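Local coordinates for Low molecular weight phosphotyrosine phosphatase family protein (Streptococcus pyogenes, PDB 5GOT), which probably hydrolyses phosphotyrosine in proteins, as a low molecular weight protein tyrosine phosphatase of Streptococcus pyogenes, at residues S49-Q52 with S53-T57; Y126-V129 with R130-C133; D88-K91 with N92-M96; K69-T72 with I73-N77; Q134-L137 with S138-S142. All blocks are in the same frame, centred on the assembly; numbering follows the deposited sequence.

Interaction 1 of 5, residues S49-Q52 with S53-T57; sequences SGTQ and SILKT
Leu55 packs back against Thr51, one turn earlier in helix 49-57. Its CB lies 3.6 Å from Thr51 O and also borders Gln52 O. CG comes closer, 3.2 Å from Thr51 O. The chain reaches that oxygen because CG is anti to the carbonyl carbon and beside the backbone N (chi1 -63°). At the tip, Leu55 CD1 meets Thr51 CG2 at 3.9 Å. The two side chains run side by side and point the same way. Thr51 O is itself bonded, taking the N-H of Leu55 at 2.9 Å.

Gln52 O accepts from Lys56 N at 2.9 Å, and Lys56 CG rests 3.4 Å from the same Gln52 O. The polar ends turn elsewhere: Thr51 OG1 is hydrogen-bonded to Cys13 O, Gln52 OE1 to Tyr62 OH, and Gln52 NE2 to Ile47 O. Near the end of the helix, Ser53 O is gripped twice, by the N and the OG1 of Thr57, which arrive from opposite faces of its carbonyl plane.

The apolar side of the helix faces inward. Thr51 and Ile54 lie against Met17 of helix 14-23 and Phe122 of helix 122-140. Leu55 reaches Val21 of helix 14-23 and Ile60 in the following loop.

Interaction 2 of 5, residues Y126-V129 with R130-C133; sequences YQLV and RKGC
Tyr126 O accepts the backbone N-H of Arg130 at 2.8 Å, with an N-H...O angle of 158°. The side chains of the same two residues lie alongside each other and point the same way. Arg130 CB sits over one face of the Tyr126 ring, offset toward its rim. Farther out, Arg130 CD approaches Tyr126 OH to 3.8 Å. The bend at chi2 (79°) brings CD alongside the hydroxyl, and the guanidinium lies beyond it. The ring and guanidinium planes are 29° apart, but the guanidinium does not lie over the ring. Tyr126 also stacks on the ring of Tyr58 and touches Met17 and Val21 of helix 14-23.

All this lies in the middle of helix 122-140, a long helix of the alpha/beta fold of low molecular weight phosphatases. Its backbone bonds continue regularly: Gly132 N donates to Leu128 O at 2.9 Å, and Cys133 N to Val129 O at 2.8 Å. Val129 CG1 packs on Cys133 SG at 4.0 Å, and the Cys133 side chain also touches Val21 and Met22 of helix 14-23.

On another side of the helix, Lys131 folds back over the preceding turn. Its CG lies 3.2 Å from Gln127 O. A bend at chi3 brings Lys131 CE to 3.9 Å from Leu128 CD2, which it meets at a slant. The amide NE2 of Gln127 bonds to Glu123 OE2.

Interaction 3 of 5, residues D88-K91 with N92-M96; sequences DNVK and NLKEM
Asn89 and Asn92 are joined through one water. Asn89 ND2 donates to it at 2.8 Å and Asn92 ND2 at 3.0 Å, so the water accepts from both amides. The other end of Asn89 is also engaged: OD1 takes the N-H of Asp86, just before the segment. Asn92 ND2 lies near Asp88 O as well, but the angle is too poor for a bond. That oxygen accepts the backbone N-H of Asn92 instead, at 3.0 Å.

The remaining backbone acceptors follow the helix. Asn89 O takes Leu93 N at 2.9 Å. Lys94 N donates to Val90 O, with a second, weak bond to Lys91 O. Lys91 O is also bonded by Glu95 N at 3.1 Å, at an N-H...O angle of 160°. Glu95 CG, set anti to the carbonyl carbon (chi1 -38°), lies 3.1 Å from Lys91 O. Glu95 OE1 is hydrogen-bonded to His99 NE2.

The aliphatic part of Lys94 runs beside Val90, in the same direction. Val90 CG1 meets Lys94 CE at 4.0 Å, and the lysine chain is extended. Both side chains touch Ile105 of strand 105-107. Leu93 is buried against Ile105 and against Val7 of strand 2-8. Helix 87-96 is the crossover helix of a beta-alpha-beta unit between the parallel strands 81-84 and 105-107.

Interaction 4 of 5, residues K69-T72 with I73-N77; sequences KQIT and ITDFN
Ile71 is the first residue of 69-72 to pack firmly on the following helix. Its CG1 lies 3.6 Å from Asp75 CB. Farther out, Ile71 CD1 sits over one face of the Phe76 ring, 4.1 Å from the centroid and 15° off the ring normal, a CH-pi contact. The other branch, CG2, touches Phe76 CE2 at 4.0 Å. The two side chains cross at about a right angle. Both also reach Ile82 of strand 81-84, and Leu93 and Met96 of helix 87-96.

Thr72 comes next and is the N-cap of helix 73-78. With Asp75 it forms a capping box. Thr72 N donates to Asp75 OD2 at 2.7 Å, meeting that oxygen on its anti side and 33° out of the carboxylate plane. In return, Asp75 N donates to Thr72 OG1 at 3.3 Å. The threonine hydroxyl lies between its own backbone N and carbonyl carbon (chi1 66°), which turns it to the first turn of the helix. A water bonds to Thr72 OG1 and donates to Asp75 OD1 at 3.0 Å. The carboxylate has a further partner, as Asp75 OD2 forms a salt bridge with Arg36 NE of strand 31-37. The positive charge of Arg36 probably helps keep Asp75 ionised.

Thr72 O is taken by Phe76 N at 3.1 Å, with a weak bond from Asp75 N. One residue on, Ile73 O is gripped by the N and the ND2 of Asn77, from opposite faces of its plane. Asn77 ND2 donates to Ile73 O at 3.0 Å.

Interaction 5 of 5, residues Q134-L137 with S138-S142; sequences QDWL and SRLMS
Trp136 meets Arg139 and Leu140 on the next turn of helix 122-140. The Arg139 guanidinium lies nearly parallel to the indole, with the planes 18° apart, and Trp136 CZ3 is over one of its faces. Arg139 NH1 comes to 3.8 Å from Trp136 CH2. The arginine chain is bent at chi2, and the two side chains run alongside in the same direction. At another part of the indole, Leu140 CD1 touches Trp136 CE3 at 4.1 Å. The indole N-H is satisfied outside the helix, by Phe108 O, and the rings of Phe108 and Tyr106 also meet the indole, the second nearly perpendicular to it.

Leu137 turns to a different side. With CG anti to the backbone N (chi1 -168°) and chi2 at 77°, Leu137 CD1 reaches 3.7 Å from Met141 CG. Leu137 O accepts Met141 N at 2.9 Å, and takes a weak bond from Leu140 N.

Ser138 uses its hydroxyl to bond back into the helix. OG donates to Asp135 O at 2.9 Å. The same Asp135 O accepts Arg139 N, also at 2.9 Å, so two donors grip it. A water donates to Ser138 OG at 2.8 Å and, weakly, to Asp135 OD1.

Met141 is the first residue to leave helical geometry. Ser142 then acts as N-cap of helix 143-148, with OG bonded to Tyr145 N. Leu140 packs on Val4 and Tyr81, and Trp136 on Ile83. This is the C-terminal end of a long helix lying against a parallel sheet, as in the alpha/beta fold of this family.

Along the chain the order is interaction 1, 4, 3, 2 and 5. Interactions 2 and 5 are consecutive parts of helix 122-140, with centres 13 Å apart. Interaction 1, on helix 49-57, touches interaction 2 through Ile54 CG2 and Tyr126 CD1, 3.7 Å apart. Interactions 3 and 4 form a second group, also with centres 13 Å apart. There Met96 CE packs on Ile71 CG2 at 3.7 Å, joining helix 87-96 to the loop that leads into helix 73-78. Interactions 1 and 3 have centres 27 Å apart, on opposite sides of the chain's centre. The two groups thus place helices around the four-stranded parallel sheet of a single-domain phosphatase.

Interaction 1 of 5, residues S49-Q52 with S53-T57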
loop_
_atom_site.group_PDB
_atom_site.type_symbol
_atom_site.label_atom_id
_atom_site.label_comp_id
_atom_site.label_asym_id
_atom_site.label_seq_id
_atom_site.Cartn_x
_atom_site.Cartn_y
_atom_site.Cartn_z
ATOM N N SER A 49 7.485 -10.807 9.267
ATOM C CA SER A 49 7.690 -12.166 8.768
ATOM C C SER A 49 6.456 -12.701 8.055
ATOM O O SER A 49 6.573 -13.459 7.083
ATOM C CB SER A 49 8.061 -13.104 9.922
ATOM O OG SER A 49 7.114 -12.983 10.971
ATOM N N GLY A 50 5.262 -12.330 8.526
ATOM C CA GLY A 50 4.045 -12.842 7.911
ATOM C C GLY A 50 3.852 -12.345 6.488
ATOM O O GLY A 50 3.378 -13.088 5.618
ATOM N N THR A 51 4.190 -11.078 6.236
ATOM C CA THR A 51 4.128 -10.561 4.869
ATOM C C THR A 51 5.251 -11.139 4.008
ATOM O O THR A 51 5.017 -11.536 2.860
ATOM C CB THR A 51 4.158 -9.026 4.891
ATOM O OG1 THR A 51 2.962 -8.559 5.531
ATOM C CG2 THR A 51 4.197 -8.452 3.459
ATOM N N GLN A 52 6.463 -11.234 4.553
ATOM C CA GLN A 52 7.556 -11.849 3.801
ATOM C C GLN A 52 7.201 -13.274 3.394
ATOM O O GLN A 52 7.351 -13.660 2.225
ATOM C CB GLN A 52 8.846 -11.824 4.630
ATOM C CG GLN A 52 9.398 -10.423 4.876
ATOM C CD GLN A 52 10.897 -10.429 5.129
ATOM O OE1 GLN A 52 11.657 -11.066 4.405
ATOM N NE2 GLN A 52 11.324 -9.719 6.154
ATOM N N SER A 53 6.708 -14.068 4.347
ATOM C CA SER A 53 6.344 -15.450 4.051
ATOM C C SER A 53 5.279 -15.524 2.967
ATOM O O SER A 53 5.368 -16.346 2.044
ATOM C CB SER A 53 5.856 -16.139 5.322
ATOM O OG SER A 53 5.402 -17.446 5.026
ATOM N N ILE A 54 4.257 -14.676 3.063
ATOM C CA ILE A 54 3.212 -14.664 2.048
ATOM C C ILE A 54 3.799 -14.356 0.676
ATOM O O ILE A 54 3.493 -15.037 -0.312
ATOM C CB ILE A 54 2.107 -13.665 2.437
ATOM C CG1 ILE A 54 0.972 -14.426 3.104
ATOM C CG2 ILE A 54 1.626 -12.882 1.237
ATOM C CD1 ILE A 54 0.322 -15.459 2.200
ATOM N N LEU A 55 4.660 -13.333 0.593
ATOM C CA LEU A 55 5.181 -12.922 -0.708
ATOM C C LEU A 55 6.065 -14.009 -1.313
ATOM O O LEU A 55 6.021 -14.251 -2.527
ATOM C CB LEU A 55 5.947 -11.597 -0.585
ATOM C CG LEU A 55 5.196 -10.322 -0.138
ATOM C CD1 LEU A 55 6.171 -9.197 0.151
ATOM C CD2 LEU A 55 4.155 -9.859 -1.158
ATOM N N LYS A 56 6.871 -14.678 -0.484
ATOM C CA LYS A 56 7.680 -15.785 -0.983
ATOM C C LYS A 56 6.792 -16.909 -1.502
ATOM O O LYS A 56 7.026 -17.446 -2.591
ATOM C CB LYS A 56 8.612 -16.300 0.115
ATOM C CG LYS A 56 9.730 -15.345 0.536
ATOM C CD LYS A 56 10.772 -16.117 1.363
ATOM C CE LYS A 56 11.757 -15.218 2.088
ATOM N NZ LYS A 56 11.745 -15.451 3.564
ATOM N N THR A 57 5.751 -17.258 -0.738
ATOM C CA THR A 57 4.859 -18.354 -1.116
ATOM C C THR A 57 4.243 -18.125 -2.488
ATOM O O THR A 57 4.098 -19.064 -3.283
ATOM C CB THR A 57 3.762 -18.515 -0.064
ATOM O OG1 THR A 57 4.343 -18.947 1.165
ATOM C CG2 THR A 57 2.716 -19.526 -0.509
#

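Interaction 2 of 5, residues Y126-V129 with R130-C133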
loop_
_atom_site.group_PDB
_atom_site.type_symbol
_atom_site.label_atom_id
_atom_site.label_comp_id
_atom_site.label_asym_id
_atom_site.label_seq_id
_atom_site.Cartn_x
_atom_site.Cartn_y
_atom_site.Cartn_z
ATOM N N TYR A 126 -3.451 -11.466 1.971
ATOM C CA TYR A 126 -2.940 -11.522 0.611
ATOM C C TYR A 126 -4.079 -11.526 -0.395
ATOM O O TYR A 126 -4.059 -10.766 -1.368
ATOM C CB TYR A 126 -2.049 -12.750 0.423
ATOM C CG TYR A 126 -1.669 -12.951 -1.021
ATOM C CD1 TYR A 126 -0.689 -12.177 -1.610
ATOM C CD2 TYR A 126 -2.320 -13.899 -1.804
ATOM C CE1 TYR A 126 -0.360 -12.335 -2.941
ATOM C CE2 TYR A 126 -1.988 -14.064 -3.139
ATOM C CZ TYR A 126 -1.010 -13.276 -3.696
ATOM O OH TYR A 126 -0.672 -13.439 -5.015
ATOM N N GLN A 127 -5.089 -12.375 -0.177
ATOM C CA GLN A 127 -6.183 -12.467 -1.143
ATOM C C GLN A 127 -6.902 -11.130 -1.291
ATOM O O GLN A 127 -7.257 -10.729 -2.405
ATOM C CB GLN A 127 -7.176 -13.561 -0.738
ATOM C CG GLN A 127 -6.592 -14.976 -0.642
ATOM C CD GLN A 127 -5.996 -15.471 -1.957
ATOM O OE1 GLN A 127 -6.352 -14.999 -3.042
ATOM N NE2 GLN A 127 -5.083 -16.432 -1.864
ATOM N N LEU A 128 -7.123 -10.420 -0.180
ATOM C CA LEU A 128 -7.817 -9.132 -0.262
ATOM C C LEU A 128 -6.934 -8.041 -0.849
ATOM O O LEU A 128 -7.431 -7.143 -1.545
ATOM C CB LEU A 128 -8.319 -8.729 1.121
ATOM C CG LEU A 128 -9.381 -9.713 1.593
ATOM C CD1 LEU A 128 -9.704 -9.524 3.059
ATOM C CD2 LEU A 128 -10.627 -9.558 0.730
ATOM N N VAL A 129 -5.632 -8.080 -0.560
ATOM C CA VAL A 129 -4.716 -7.098 -1.130
ATOM C C VAL A 129 -4.578 -7.322 -2.624
ATOM O O VAL A 129 -4.534 -6.377 -3.418
ATOM C CB VAL A 129 -3.357 -7.193 -0.419
ATOM C CG1 VAL A 129 -2.261 -6.525 -1.243
ATOM C CG2 VAL A 129 -3.462 -6.575 0.946
ATOM N N ARG A 130 -4.511 -8.591 -3.016
ATOM C CA ARG A 130 -4.361 -8.966 -4.414
ATOM C C ARG A 130 -5.571 -8.526 -5.236
ATOM O O ARG A 130 -5.417 -8.001 -6.348
ATOM C CB ARG A 130 -4.134 -10.484 -4.484
ATOM C CG ARG A 130 -4.230 -11.133 -5.859
ATOM C CD ARG A 130 -2.966 -10.893 -6.605
ATOM N NE ARG A 130 -3.111 -11.182 -8.042
ATOM C CZ ARG A 130 -2.125 -11.033 -8.926
ATOM N NH1 ARG A 130 -2.361 -11.316 -10.200
ATOM N NH2 ARG A 130 -0.912 -10.612 -8.516
ATOM N N LYS A 131 -6.783 -8.706 -4.694
ATOM C CA LYS A 131 -7.986 -8.247 -5.387
ATOM C C LYS A 131 -8.082 -6.723 -5.392
ATOM O O LYS A 131 -8.464 -6.125 -6.405
ATOM C CB LYS A 131 -9.230 -8.864 -4.740
ATOM C CG LYS A 131 -9.304 -10.389 -4.868
ATOM C CD LYS A 131 -10.677 -10.964 -4.476
ATOM C CE LYS A 131 -10.944 -10.901 -2.970
ATOM N NZ LYS A 131 -12.272 -11.483 -2.593
ATOM N N GLY A 132 -7.758 -6.082 -4.266
ATOM C CA GLY A 132 -7.810 -4.630 -4.204
ATOM C C GLY A 132 -6.783 -3.964 -5.102
ATOM O O GLY A 132 -7.027 -2.883 -5.651
ATOM N N CYS A 133 -5.616 -4.586 -5.259
ATOM C CA CYS A 133 -4.640 -4.065 -6.207
ATOM C C CYS A 133 -5.177 -4.137 -7.630
ATOM O O CYS A 133 -4.968 -3.211 -8.422
ATOM C CB CYS A 133 -3.315 -4.819 -6.081
ATOM S SG CYS A 133 -2.356 -4.321 -4.617
#

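Interaction 3 of 5, residues D88-K91 with N92-M96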
loop_
_atom_site.group_PDB
_atom_site.type_symbol
_atom_site.label_atom_id
_atom_site.label_comp_id
_atom_site.label_asym_id
_atom_site.label_seq_id
_atom_site.Cartn_x
_atom_site.Cartn_y
_atom_site.Cartn_z
ATOM N N ASP A 88 -8.889 3.682 9.976
ATOM C CA ASP A 88 -8.009 4.336 10.945
ATOM C C ASP A 88 -6.824 4.990 10.253
ATOM O O ASP A 88 -6.437 6.114 10.597
ATOM C CB ASP A 88 -7.509 3.339 11.994
ATOM C CG ASP A 88 -8.616 2.817 12.894
ATOM O OD1 ASP A 88 -9.554 3.587 13.193
ATOM O OD2 ASP A 88 -8.532 1.636 13.312
ATOM N N ASN A 89 -6.205 4.288 9.295
ATOM C CA ASN A 89 -5.091 4.895 8.570
ATOM C C ASN A 89 -5.549 6.139 7.834
ATOM O O ASN A 89 -4.836 7.147 7.782
ATOM C CB ASN A 89 -4.478 3.909 7.575
ATOM C CG ASN A 89 -4.150 2.578 8.191
ATOM O OD1 ASN A 89 -4.393 1.529 7.584
ATOM N ND2 ASN A 89 -3.578 2.604 9.396
ATOM N N VAL A 90 -6.748 6.081 7.253
ATOM C CA VAL A 90 -7.262 7.212 6.492
ATOM C C VAL A 90 -7.457 8.421 7.399
ATOM O O VAL A 90 -7.030 9.538 7.070
ATOM C CB VAL A 90 -8.567 6.818 5.769
ATOM C CG1 VAL A 90 -9.301 8.066 5.289
ATOM C CG2 VAL A 90 -8.247 5.918 4.584
ATOM N N LYS A 91 -8.095 8.218 8.557
ATOM C CA LYS A 91 -8.335 9.325 9.483
ATOM C C LYS A 91 -7.024 9.930 9.959
ATOM O O LYS A 91 -6.856 11.155 9.970
ATOM C CB LYS A 91 -9.148 8.855 10.693
ATOM C CG LYS A 91 -10.513 8.283 10.385
ATOM C CD LYS A 91 -11.139 7.681 11.645
ATOM C CE LYS A 91 -12.162 6.587 11.309
ATOM N NZ LYS A 91 -13.250 7.100 10.428
ATOM N N ASN A 92 -6.078 9.078 10.354
ATOM C CA ASN A 92 -4.806 9.583 10.853
ATOM C C ASN A 92 -4.033 10.305 9.763
ATOM O O ASN A 92 -3.390 11.326 10.032
ATOM C CB ASN A 92 -3.985 8.442 11.444
ATOM C CG ASN A 92 -4.528 7.978 12.771
ATOM O OD1 ASN A 92 -4.960 8.791 13.584
ATOM N ND2 ASN A 92 -4.525 6.668 12.995
ATOM N N LEU A 93 -4.103 9.807 8.522
ATOM C CA LEU A 93 -3.444 10.501 7.416
ATOM C C LEU A 93 -3.978 11.913 7.251
ATOM O O LEU A 93 -3.218 12.836 6.928
ATOM C CB LEU A 93 -3.619 9.722 6.117
ATOM C CG LEU A 93 -2.628 8.573 5.888
ATOM C CD1 LEU A 93 -3.156 7.649 4.789
ATOM C CD2 LEU A 93 -1.272 9.124 5.520
ATOM N N LYS A 94 -5.284 12.102 7.461
ATOM C CA LYS A 94 -5.869 13.424 7.263
ATOM C C LYS A 94 -5.503 14.374 8.401
ATOM O O LYS A 94 -5.184 15.543 8.153
ATOM C CB LYS A 94 -7.386 13.307 7.100
ATOM C CG LYS A 94 -7.819 12.740 5.744
ATOM C CD LYS A 94 -9.323 12.565 5.690
ATOM C CE LYS A 94 -9.779 11.954 4.378
ATOM N NZ LYS A 94 -11.222 11.638 4.414
ATOM N N GLU A 95 -5.509 13.894 9.650
ATOM C CA GLU A 95 -5.195 14.785 10.769
ATOM C C GLU A 95 -3.725 15.182 10.758
ATOM O O GLU A 95 -3.392 16.363 10.916
ATOM C CB GLU A 95 -5.551 14.147 12.117
ATOM C CG GLU A 95 -6.820 13.302 12.172
ATOM C CD GLU A 95 -8.108 14.068 11.869
ATOM O OE1 GLU A 95 -8.087 15.307 11.603
ATOM O OE2 GLU A 95 -9.199 13.431 11.906
ATOM N N MET A 96 -2.826 14.213 10.562
ATOM C CA MET A 96 -1.404 14.536 10.595
ATOM C C MET A 96 -1.008 15.497 9.484
ATOM O O MET A 96 0.000 16.201 9.620
ATOM C CB MET A 96 -0.558 13.256 10.541
ATOM C CG MET A 96 -0.571 12.500 9.224
ATOM S SD MET A 96 0.269 10.902 9.388
ATOM C CE MET A 96 1.948 11.430 9.809
HETATM O O HOH W 1 -3.077 4.765 11.177
#

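Interaction 4 of 5, residues K69-T72 with I73-N77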
loop_
_atom_site.group_PDB
_atom_site.type_symbol
_atom_site.label_atom_id
_atom_site.label_comp_id
_atom_site.label_asym_id
_atom_site.label_seq_id
_atom_site.Cartn_x
_atom_site.Cartn_y
_atom_site.Cartn_z
ATOM N N LYS A 69 8.894 3.133 7.146
ATOM C CA LYS A 69 9.223 4.550 6.987
ATOM C C LYS A 69 7.958 5.377 7.188
ATOM O O LYS A 69 6.933 5.115 6.544
ATOM C CB LYS A 69 9.835 4.819 5.603
ATOM C CG LYS A 69 10.251 6.277 5.343
ATOM C CD LYS A 69 11.018 6.426 4.022
ATOM C CE LYS A 69 11.196 7.931 3.646
ATOM N NZ LYS A 69 12.145 8.180 2.485
ATOM N N GLN A 70 8.017 6.341 8.107
ATOM C CA GLN A 70 6.859 7.178 8.382
ATOM C C GLN A 70 6.670 8.189 7.258
ATOM O O GLN A 70 7.644 8.707 6.697
ATOM C CB GLN A 70 7.010 7.895 9.724
ATOM C CG GLN A 70 5.762 8.669 10.149
ATOM C CD GLN A 70 5.857 9.268 11.548
ATOM O OE1 GLN A 70 6.932 9.666 12.011
ATOM N NE2 GLN A 70 4.719 9.345 12.224
ATOM N N ILE A 71 5.404 8.433 6.900
ATOM C CA ILE A 71 5.089 9.363 5.820
ATOM C C ILE A 71 5.492 10.777 6.228
ATOM O O ILE A 71 5.370 11.165 7.398
ATOM C CB ILE A 71 3.595 9.263 5.459
ATOM C CG1 ILE A 71 3.299 10.042 4.170
ATOM C CG2 ILE A 71 2.730 9.745 6.605
ATOM C CD1 ILE A 71 1.950 9.717 3.547
ATOM N N THR A 72 5.996 11.552 5.268
ATOM C CA THR A 72 6.531 12.883 5.537
ATOM C C THR A 72 5.764 13.947 4.764
ATOM O O THR A 72 5.016 13.657 3.829
ATOM C CB THR A 72 8.023 12.976 5.170
ATOM O OG1 THR A 72 8.183 12.828 3.753
ATOM C CG2 THR A 72 8.847 11.898 5.904
ATOM N N ILE A 73 5.992 15.207 5.151
ATOM C CA ILE A 73 5.395 16.325 4.423
ATOM C C ILE A 73 5.787 16.262 2.955
ATOM O O ILE A 73 4.968 16.526 2.065
ATOM C CB ILE A 73 5.804 17.669 5.057
ATOM C CG1 ILE A 73 5.192 17.811 6.451
ATOM C CG2 ILE A 73 5.374 18.840 4.169
ATOM C CD1 ILE A 73 5.540 19.132 7.134
ATOM N N THR A 74 7.039 15.890 2.677
ATOM C CA THR A 74 7.452 15.727 1.288
ATOM C C THR A 74 6.558 14.728 0.570
ATOM O O THR A 74 6.169 14.939 -0.589
ATOM C CB THR A 74 8.905 15.261 1.207
ATOM O OG1 THR A 74 9.674 15.870 2.254
ATOM C CG2 THR A 74 9.476 15.641 -0.144
ATOM N N ASP A 75 6.231 13.626 1.250
ATOM C CA ASP A 75 5.419 12.577 0.639
ATOM C C ASP A 75 4.028 13.082 0.295
ATOM O O ASP A 75 3.506 12.800 -0.792
ATOM C CB ASP A 75 5.324 11.377 1.576
ATOM C CG ASP A 75 6.664 10.752 1.858
ATOM O OD1 ASP A 75 7.501 10.713 0.931
ATOM O OD2 ASP A 75 6.859 10.284 3.005
ATOM N N PHE A 76 3.389 13.796 1.230
ATOM C CA PHE A 76 2.053 14.323 0.949
ATOM C C PHE A 76 2.052 15.232 -0.274
ATOM O O PHE A 76 1.039 15.313 -0.978
ATOM C CB PHE A 76 1.501 15.088 2.152
ATOM C CG PHE A 76 0.970 14.217 3.246
ATOM C CD1 PHE A 76 -0.304 13.655 3.150
ATOM C CD2 PHE A 76 1.715 13.988 4.391
ATOM C CE1 PHE A 76 -0.809 12.866 4.179
ATOM C CE2 PHE A 76 1.219 13.199 5.419
ATOM C CZ PHE A 76 -0.050 12.635 5.313
ATOM N N ASN A 77 3.173 15.921 -0.542
ATOM C CA ASN A 77 3.267 16.790 -1.714
ATOM C C ASN A 77 3.569 16.007 -2.982
ATOM O O ASN A 77 3.067 16.350 -4.062
ATOM C CB ASN A 77 4.352 17.850 -1.506
ATOM C CG ASN A 77 3.857 19.039 -0.714
ATOM O OD1 ASN A 77 3.321 19.990 -1.282
ATOM N ND2 ASN A 77 4.024 18.989 0.608
HETATM O O HOH W 2 10.189 11.146 2.298
#

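Interaction 5 of 5, residues Q134-L137 with S138-S142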
loop_
_atom_site.group_PDB
_atom_site.type_symbol
_atom_site.label_atom_id
_atom_site.label_comp_id
_atom_site.label_asym_id
_atom_site.label_seq_id
_atom_site.Cartn_x
_atom_site.Cartn_y
_atom_site.Cartn_z
ATOM N N GLN A 134 -5.891 -5.218 -7.963
ATOM C CA GLN A 134 -6.505 -5.318 -9.285
ATOM C C GLN A 134 -7.519 -4.202 -9.498
ATOM O O GLN A 134 -7.588 -3.615 -10.584
ATOM C CB GLN A 134 -7.172 -6.684 -9.460
ATOM C CG GLN A 134 -6.207 -7.805 -9.829
ATOM C CD GLN A 134 -5.563 -7.585 -11.188
ATOM O OE1 GLN A 134 -6.136 -6.925 -12.061
ATOM N NE2 GLN A 134 -4.355 -8.122 -11.371
ATOM N N ASP A 135 -8.312 -3.893 -8.469
ATOM C CA ASP A 135 -9.295 -2.827 -8.587
ATOM C C ASP A 135 -8.630 -1.471 -8.757
ATOM O O ASP A 135 -9.080 -0.662 -9.574
ATOM C CB ASP A 135 -10.221 -2.829 -7.379
ATOM C CG ASP A 135 -11.142 -4.037 -7.366
ATOM O OD1 ASP A 135 -11.117 -4.830 -8.343
ATOM O OD2 ASP A 135 -11.902 -4.178 -6.389
ATOM N N TRP A 136 -7.559 -1.201 -7.999
ATOM C CA TRP A 136 -6.850 0.066 -8.164
ATOM C C TRP A 136 -6.261 0.195 -9.561
ATOM O O TRP A 136 -6.263 1.286 -10.143
ATOM C CB TRP A 136 -5.765 0.228 -7.094
ATOM C CG TRP A 136 -6.382 0.662 -5.806
ATOM C CD1 TRP A 136 -6.484 -0.064 -4.645
ATOM C CD2 TRP A 136 -7.064 1.895 -5.569
ATOM N NE1 TRP A 136 -7.175 0.657 -3.698
ATOM C CE2 TRP A 136 -7.538 1.865 -4.243
ATOM C CE3 TRP A 136 -7.322 3.028 -6.353
ATOM C CZ2 TRP A 136 -8.246 2.924 -3.682
ATOM C CZ3 TRP A 136 -8.018 4.081 -5.791
ATOM C CH2 TRP A 136 -8.474 4.024 -4.472
ATOM N N LEU A 137 -5.789 -0.911 -10.133
ATOM C CA LEU A 137 -5.278 -0.870 -11.500
ATOM C C LEU A 137 -6.361 -0.422 -12.476
ATOM O O LEU A 137 -6.134 0.461 -13.312
ATOM C CB LEU A 137 -4.743 -2.248 -11.885
ATOM C CG LEU A 137 -3.909 -2.328 -13.161
ATOM C CD1 LEU A 137 -2.504 -1.810 -12.903
ATOM C CD2 LEU A 137 -3.899 -3.771 -13.703
ATOM N N SER A 138 -7.550 -1.024 -12.382
ATOM C CA SER A 138 -8.632 -0.665 -13.287
ATOM C C SER A 138 -9.107 0.756 -13.033
ATOM O O SER A 138 -9.618 1.418 -13.941
ATOM C CB SER A 138 -9.792 -1.641 -13.132
ATOM O OG SER A 138 -10.555 -1.290 -11.998
ATOM N N ARG A 139 -8.929 1.242 -11.812
ATOM C CA ARG A 139 -9.326 2.599 -11.489
ATOM C C ARG A 139 -8.318 3.623 -12.006
ATOM O O ARG A 139 -8.705 4.683 -12.513
ATOM C CB ARG A 139 -9.496 2.711 -9.977
ATOM C CG ARG A 139 -10.162 3.954 -9.529
ATOM C CD ARG A 139 -11.526 3.670 -8.914
ATOM N NE ARG A 139 -11.949 4.902 -8.264
ATOM C CZ ARG A 139 -12.057 5.062 -6.951
ATOM N NH1 ARG A 139 -11.839 4.037 -6.132
ATOM N NH2 ARG A 139 -12.413 6.249 -6.465
ATOM N N LEU A 140 -7.026 3.314 -11.907
ATOM C CA LEU A 140 -5.974 4.284 -12.184
ATOM C C LEU A 140 -5.434 4.227 -13.608
ATOM O O LEU A 140 -4.878 5.225 -14.075
ATOM C CB LEU A 140 -4.812 4.086 -11.199
ATOM C CG LEU A 140 -5.217 4.311 -9.745
ATOM C CD1 LEU A 140 -4.106 3.884 -8.813
ATOM C CD2 LEU A 140 -5.550 5.779 -9.543
ATOM N N MET A 141 -5.569 3.108 -14.313
ATOM C CA MET A 141 -5.008 3.006 -15.650
ATOM C C MET A 141 -6.062 3.339 -16.700
ATOM O O MET A 141 -7.266 3.169 -16.486
ATOM C CB MET A 141 -4.430 1.615 -15.900
ATOM C CG MET A 141 -3.400 1.170 -14.861
ATOM S SD MET A 141 -2.017 2.299 -14.597
ATOM C CE MET A 141 -1.201 2.236 -16.187
ATOM N N SER A 142 -5.596 3.842 -17.838
ATOM C CA SER A 142 -6.499 4.152 -18.935
ATOM C C SER A 142 -7.119 2.874 -19.481
ATOM O O SER A 142 -6.590 1.771 -19.309
ATOM C CB SER A 142 -5.756 4.861 -20.063
ATOM O OG SER A 142 -4.870 3.957 -20.707
HETATM O O HOH W 3 -12.293 -3.062 -10.604
#